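Local coordinates for ribokinase, putative (Burkholderia thailandensis, PDB 3B1N) that phosphorylates nucleosides as an ATP-dependent kinase of the pfkB (ribokinase) family, and is held here with ADP and the nucleoside mizoribine, at the interface of chains A and B. Sequence-based numbering; all coordinates share one arbitrary frame. Chains: chain A/B, Ribokinase, putative.

Contact 1: the interface of chains A and B. Residues chain A 15, 104, 106, 116, 118; chain B 15, 39, 42, 104, 106.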
loop_
_atom_site.group_PDB
_atom_site.type_symbol
_atom_site.label_atom_id
_atom_site.label_comp_id
_atom_site.label_asym_id
_atom_site.label_seq_id
_atom_site.Cartn_x
_atom_site.Cartn_y
_atom_site.Cartn_z
ATOM N N MET A 15 -1.279 1.378 7.453
ATOM C CA MET A 15 0.148 1.403 7.342
ATOM C C MET A 15 0.533 2.815 6.913
ATOM O O MET A 15 0.437 3.196 5.720
ATOM C CB MET A 15 0.577 0.321 6.350
ATOM C CG MET A 15 0.232 -1.111 6.848
ATOM S SD MET A 15 -0.188 -2.273 5.534
ATOM C CE MET A 15 -1.833 -1.704 5.053
ATOM N N MET A 104 -7.505 -2.235 4.210
ATOM C CA MET A 104 -6.054 -2.219 4.321
ATOM C C MET A 104 -5.592 -0.967 3.692
ATOM O O MET A 104 -5.664 -0.800 2.458
ATOM C CB MET A 104 -5.405 -3.403 3.592
ATOM C CG MET A 104 -6.202 -4.600 3.526
ATOM S SD MET A 104 -6.849 -5.257 5.048
ATOM C CE MET A 104 -5.217 -5.454 5.733
ATOM N N THR A 106 -2.829 1.919 2.934
ATOM C CA THR A 106 -1.447 2.308 2.773
ATOM C C THR A 106 -1.456 3.788 2.502
ATOM O O THR A 106 -2.075 4.256 1.544
ATOM C CB THR A 106 -0.772 1.506 1.634
ATOM O OG1 THR A 106 -0.758 0.120 2.053
ATOM C CG2 THR A 106 0.631 2.003 1.425
ATOM N N ALA A 116 -7.023 -1.043 -0.076
ATOM C CA ALA A 116 -7.581 -2.288 -0.539
ATOM C C ALA A 116 -8.717 -2.647 0.422
ATOM O O ALA A 116 -8.481 -2.874 1.623
ATOM C CB ALA A 116 -6.503 -3.333 -0.536
ATOM N N HIS A 118 -12.000 -4.906 1.749
ATOM C CA HIS A 118 -12.636 -6.241 1.752
ATOM C C HIS A 118 -14.038 -5.930 2.286
ATOM O O HIS A 118 -14.209 -5.760 3.482
ATOM C CB HIS A 118 -11.982 -7.171 2.767
ATOM C CG HIS A 118 -10.530 -7.434 2.545
ATOM N ND1 HIS A 118 -10.070 -8.551 1.879
ATOM C CD2 HIS A 118 -9.423 -6.773 2.986
ATOM C CE1 HIS A 118 -8.744 -8.544 1.877
ATOM N NE2 HIS A 118 -8.326 -7.471 2.532
ATOM N N MET B 15 -1.888 -6.635 -2.863
ATOM C CA MET B 15 -3.116 -5.944 -3.218
ATOM C C MET B 15 -2.868 -5.283 -4.552
ATOM O O MET B 15 -2.087 -4.322 -4.647
ATOM C CB MET B 15 -3.389 -4.928 -2.124
ATOM C CG MET B 15 -3.847 -5.626 -0.798
ATOM S SD MET B 15 -3.470 -4.646 0.653
ATOM C CE MET B 15 -1.706 -5.039 0.883
ATOM N N VAL B 39 -10.824 -5.851 -2.963
ATOM C CA VAL B 39 -9.924 -7.000 -2.994
ATOM C C VAL B 39 -10.620 -8.214 -2.396
ATOM O O VAL B 39 -11.554 -8.065 -1.579
ATOM C CB VAL B 39 -8.577 -6.738 -2.289
ATOM C CG1 VAL B 39 -7.805 -5.632 -3.024
ATOM C CG2 VAL B 39 -8.763 -6.360 -0.819
ATOM N N MET B 42 -8.013 -12.003 2.156
ATOM C CA MET B 42 -6.572 -12.009 2.411
ATOM C C MET B 42 -6.030 -13.422 2.272
ATOM O O MET B 42 -6.576 -14.381 2.855
ATOM C CB MET B 42 -6.260 -11.481 3.819
ATOM C CG MET B 42 -5.711 -10.054 3.879
ATOM S SD MET B 42 -4.434 -9.788 5.151
ATOM C CE MET B 42 -5.072 -10.762 6.516
ATOM N N MET B 104 3.089 -6.120 3.187
ATOM C CA MET B 104 1.785 -5.729 2.666
ATOM C C MET B 104 2.097 -4.870 1.445
ATOM O O MET B 104 2.642 -3.789 1.570
ATOM C CB MET B 104 0.996 -4.942 3.744
ATOM C CG MET B 104 0.801 -5.675 5.071
ATOM S SD MET B 104 -0.519 -6.904 4.934
ATOM C CE MET B 104 -1.934 -5.907 4.497
ATOM N N THR B 106 1.162 -3.037 -2.156
ATOM C CA THR B 106 0.180 -2.533 -3.126
ATOM C C THR B 106 0.808 -2.282 -4.470
ATOM O O THR B 106 1.792 -1.541 -4.552
ATOM C CB THR B 106 -0.550 -1.342 -2.630
ATOM O OG1 THR B 106 -1.133 -1.664 -1.373
ATOM C CG2 THR B 106 -1.600 -0.967 -3.721
HETATM O O HOH W 1 0.644 -1.633 0.622
HETATM O O HOH W 2 -12.550 -9.482 0.721
HETATM O O HOH W 3 -3.235 -0.992 0.908
#

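Contact 2: the interface of chains A and B. Residues chain A 31, 34; chain B 111-113, 192-195, 220.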
loop_
_atom_site.group_PDB
_atom_site.type_symbol
_atom_site.label_atom_id
_atom_site.label_comp_id
_atom_site.label_asym_id
_atom_site.label_seq_id
_atom_site.Cartn_x
_atom_site.Cartn_y
_atom_site.Cartn_z
ATOM N N HIS A 31 9.637 2.808 -13.722
ATOM C CA HIS A 31 8.904 2.685 -12.502
ATOM C C HIS A 31 8.773 4.090 -11.846
ATOM O O HIS A 31 9.776 4.726 -11.532
ATOM C CB HIS A 31 9.619 1.684 -11.582
ATOM C CG HIS A 31 9.818 0.323 -12.194
ATOM N ND1 HIS A 31 10.894 0.021 -13.015
ATOM C CD2 HIS A 31 9.126 -0.838 -12.058
ATOM C CE1 HIS A 31 10.852 -1.260 -13.358
ATOM N NE2 HIS A 31 9.796 -1.808 -12.770
ATOM N N ASN A 34 8.865 2.975 -6.211
ATOM C CA ASN A 34 9.069 1.805 -5.396
ATOM C C ASN A 34 9.358 2.335 -4.017
ATOM O O ASN A 34 10.234 3.209 -3.824
ATOM C CB ASN A 34 10.302 1.025 -5.799
ATOM C CG ASN A 34 10.150 0.280 -7.074
ATOM O OD1 ASN A 34 9.071 0.155 -7.685
ATOM N ND2 ASN A 34 11.261 -0.252 -7.504
ATOM N N ASN B 111 4.150 -2.072 -12.572
ATOM C CA ASN B 111 5.122 -2.723 -11.717
ATOM C C ASN B 111 5.567 -1.714 -10.645
ATOM O O ASN B 111 6.621 -1.859 -10.014
ATOM C CB ASN B 111 6.343 -3.250 -12.545
ATOM C CG ASN B 111 5.968 -4.260 -13.701
ATOM O OD1 ASN B 111 6.874 -4.869 -14.276
ATOM N ND2 ASN B 111 4.685 -4.435 -14.006
ATOM N N ASN B 112 4.763 -0.657 -10.409
ATOM C CA ASN B 112 4.997 0.177 -9.217
ATOM C C ASN B 112 4.524 -0.584 -8.012
ATOM O O ASN B 112 3.513 -1.293 -8.105
ATOM C CB ASN B 112 4.279 1.536 -9.343
ATOM C CG ASN B 112 4.801 2.323 -10.513
ATOM O OD1 ASN B 112 6.008 2.523 -10.627
ATOM N ND2 ASN B 112 3.906 2.736 -11.441
ATOM N N GLN B 113 5.291 -0.503 -6.914
ATOM C CA GLN B 113 5.013 -1.166 -5.621
ATOM C C GLN B 113 5.114 -0.131 -4.489
ATOM O O GLN B 113 6.126 0.581 -4.448
ATOM C CB GLN B 113 6.074 -2.261 -5.342
ATOM C CG GLN B 113 5.963 -3.506 -6.206
ATOM C CD GLN B 113 6.943 -4.646 -5.846
ATOM O OE1 GLN B 113 7.016 -5.121 -4.703
ATOM N NE2 GLN B 113 7.663 -5.122 -6.856
ATOM N N ASN B 192 16.394 -2.429 -10.432
ATOM C CA ASN B 192 15.516 -1.849 -11.443
ATOM C C ASN B 192 15.870 -0.391 -11.691
ATOM O O ASN B 192 16.747 0.150 -11.020
ATOM C CB ASN B 192 14.027 -2.060 -11.187
ATOM C CG ASN B 192 13.467 -1.222 -10.066
ATOM O OD1 ASN B 192 13.875 -0.111 -9.820
ATOM N ND2 ASN B 192 12.462 -1.777 -9.403
ATOM N N ASP B 193 15.272 0.226 -12.702
ATOM C CA ASP B 193 15.742 1.557 -13.049
ATOM C C ASP B 193 15.476 2.637 -11.994
ATOM O O ASP B 193 16.241 3.581 -11.850
ATOM C CB ASP B 193 15.287 1.987 -14.433
ATOM C CG ASP B 193 13.858 2.335 -14.491
ATOM O OD1 ASP B 193 12.993 1.532 -14.076
ATOM O OD2 ASP B 193 13.612 3.431 -15.027
ATOM N N TYR B 194 14.380 2.474 -11.269
ATOM C CA TYR B 194 14.042 3.389 -10.188
ATOM C C TYR B 194 15.141 3.294 -9.131
ATOM O O TYR B 194 15.682 4.311 -8.653
ATOM C CB TYR B 194 12.654 3.048 -9.617
ATOM C CG TYR B 194 12.228 3.878 -8.415
ATOM C CD1 TYR B 194 12.632 3.526 -7.149
ATOM C CD2 TYR B 194 11.439 5.007 -8.589
ATOM C CE1 TYR B 194 12.249 4.289 -6.017
ATOM C CE2 TYR B 194 11.052 5.756 -7.488
ATOM C CZ TYR B 194 11.446 5.396 -6.237
ATOM O OH TYR B 194 11.066 6.183 -5.164
ATOM N N GLU B 195 15.473 2.064 -8.737
ATOM C CA GLU B 195 16.518 1.864 -7.755
ATOM C C GLU B 195 17.867 2.362 -8.268
ATOM O O GLU B 195 18.673 2.894 -7.490
ATOM C CB GLU B 195 16.582 0.361 -7.414
ATOM C CG GLU B 195 15.286 -0.209 -6.797
ATOM C CD GLU B 195 15.187 -1.782 -6.871
ATOM O OE1 GLU B 195 15.958 -2.545 -7.598
ATOM O OE2 GLU B 195 14.308 -2.274 -6.114
ATOM N N THR B 220 17.004 -3.429 -14.766
ATOM C CA THR B 220 15.775 -3.941 -15.373
ATOM C C THR B 220 14.824 -2.764 -15.555
ATOM O O THR B 220 14.823 -1.813 -14.733
ATOM C CB THR B 220 15.143 -5.053 -14.525
ATOM O OG1 THR B 220 14.669 -4.509 -13.284
ATOM C CG2 THR B 220 16.201 -6.119 -14.217
HETATM O O HOH W 4 9.112 -2.806 -8.494
HETATM O O HOH W 5 11.778 5.253 -2.402
#

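Contact 1: the interface of chains A and B
B:Met15 lies against A:Ala116 and A:Met104 in a sulfur-rich apolar patch where strands 10-16, 101-107 and 114-118, which would belong to the lid sheet of this ribokinase-family protein, meet their counterparts across the two-fold. Traced outward, its CB already skims the methyl of A:Ala116. CG comes closer, 3.5 Å from A:Ala116 CB. The thioether SD touches that same methyl and, beyond it, stands 3.7 Å from A:Met104 CB, the two methionines crossing at about a right angle. At the last bond the chain bends (chi3 -80°), which swings CE away from chain A and towards the terminal methyl of B:Met104 in its own subunit.

The two-fold twin of this packing has A:Met15 SD set 3.4 Å from B:Met104 CB, again nearly perpendicular. Beside these pairs the two Met104 chains, each bent at chi2 and chi3, also cross at about a right angle, with CE of A:Met104 3.5 Å from CE of B:Met104.

Polar groups in this patch are joined through water, with no direct bond across. The side chains of A:Thr106 and B:Thr106 run past each other in opposite directions, with OG1 of A:Thr106 3.9 Å from OG1 of B:Thr106, too far to bond. The hydroxyls share water 1, which lies 2.7 Å from OG1 of A:Thr106 and also reaches the carbonyl of B:Met104. Water 3 similarly joins both hydroxyls to the carbonyl of A:Met104.

At the outer margin the imidazole of A:His118 presents a face to B:Val39. The valine places CG2 between its backbone N and carbonyl carbon, CG1 being anti to the latter (chi1 -64°), and this sends one methyl to A:Ala116 and the other over the ring. CG2 makes a CH-pi contact 3.5 Å from the ring centroid, while B:Met42 crosses near CE1 and NE2. At the ring edge, A:His118 ND1 meets water 2 at 2.9 Å, and this water also contacts the carbonyl O of B:Val39.

Contact 2: the interface of chains A and B
A:Asn34 and A:His31 enter chain B beside B:Asn192 and B:Glu195, the two ends of the N-x-x-E motif of the pfkB (ribokinase) family. The motif also forms a capping box at the start of helix 193-203: the side-chain carbonyl OD1 of B:Asn192 accepts the backbone N-H of B:Glu195, while OE1 of B:Glu195 receives the backbone N-H of B:Asn192 from above its carboxylate plane. This reciprocal pair fixes the rotation of the B:Asn192 amide.

A:His31 approaches the capped turn with its ring edge. Its ND1 donates a hydrogen bond to OD1 of B:Asp193, 2.8 Å long and nearly straight (167° at H). The acceptor lies almost exactly in the imidazole plane and is met nearly along its C-O axis; the proximity of the carboxylate may favour a protonated ring. The amide of B:Asn192 stacks over one face, 15° from parallel, and the CD2 edge lies 3.7 Å from B:Asn111 CB.

A:Asn34 forms a parallel beta bridge with B:Gln113, and its backbone crosses the ring of B:Tyr194. The tyrosine, with CG anti to its backbone N (chi1 176°), lays one face beneath A:Asn34 N, which sits 3.5 Å above the plane and over its centre. CD1 of that ring packs 3.7 Å from A:Asn34 CB. In the plane of the phenol, OH of B:Tyr194 reaches water 5 at 3.0 Å, and this water continues to the carbonyl of A:Asn34.

The A:Asn34 amide meets B:Asn192 tip to tip. As modelled, two amide nitrogens face each other, ND2 of A:Asn34 lying 2.7 Å from ND2 of B:Asn192. Because the B:Asn192 orientation is set by the cap, the A:Asn34 amide is plausibly flipped, which would make the pair a hydrogen bond. Its other modelled branch, OD1, is 3.1 Å from water 4, also shared with the carbonyl of B:Asn111.

The C-alpha centres of contact 1 and contact 2 are about 20 Å apart, and no residue number is common to both. They share elements instead: within each copy, strand 34-38 begins at Asn34 of contact 2 and leads to Val39 of contact 1, and Gln113 of contact 2 lies at the start of the strand (114-118 in chain A) that carries Ala116 and His118 of contact 1. Contact 1 includes like-with-like pairs, and contact 2 recurs with chains exchanged. Since His31 and chain B residues Asn111, Asn192 and Thr220 bind ADP, the interface, if this dimer is the biological one, may couple subunit pairing to nucleotide binding.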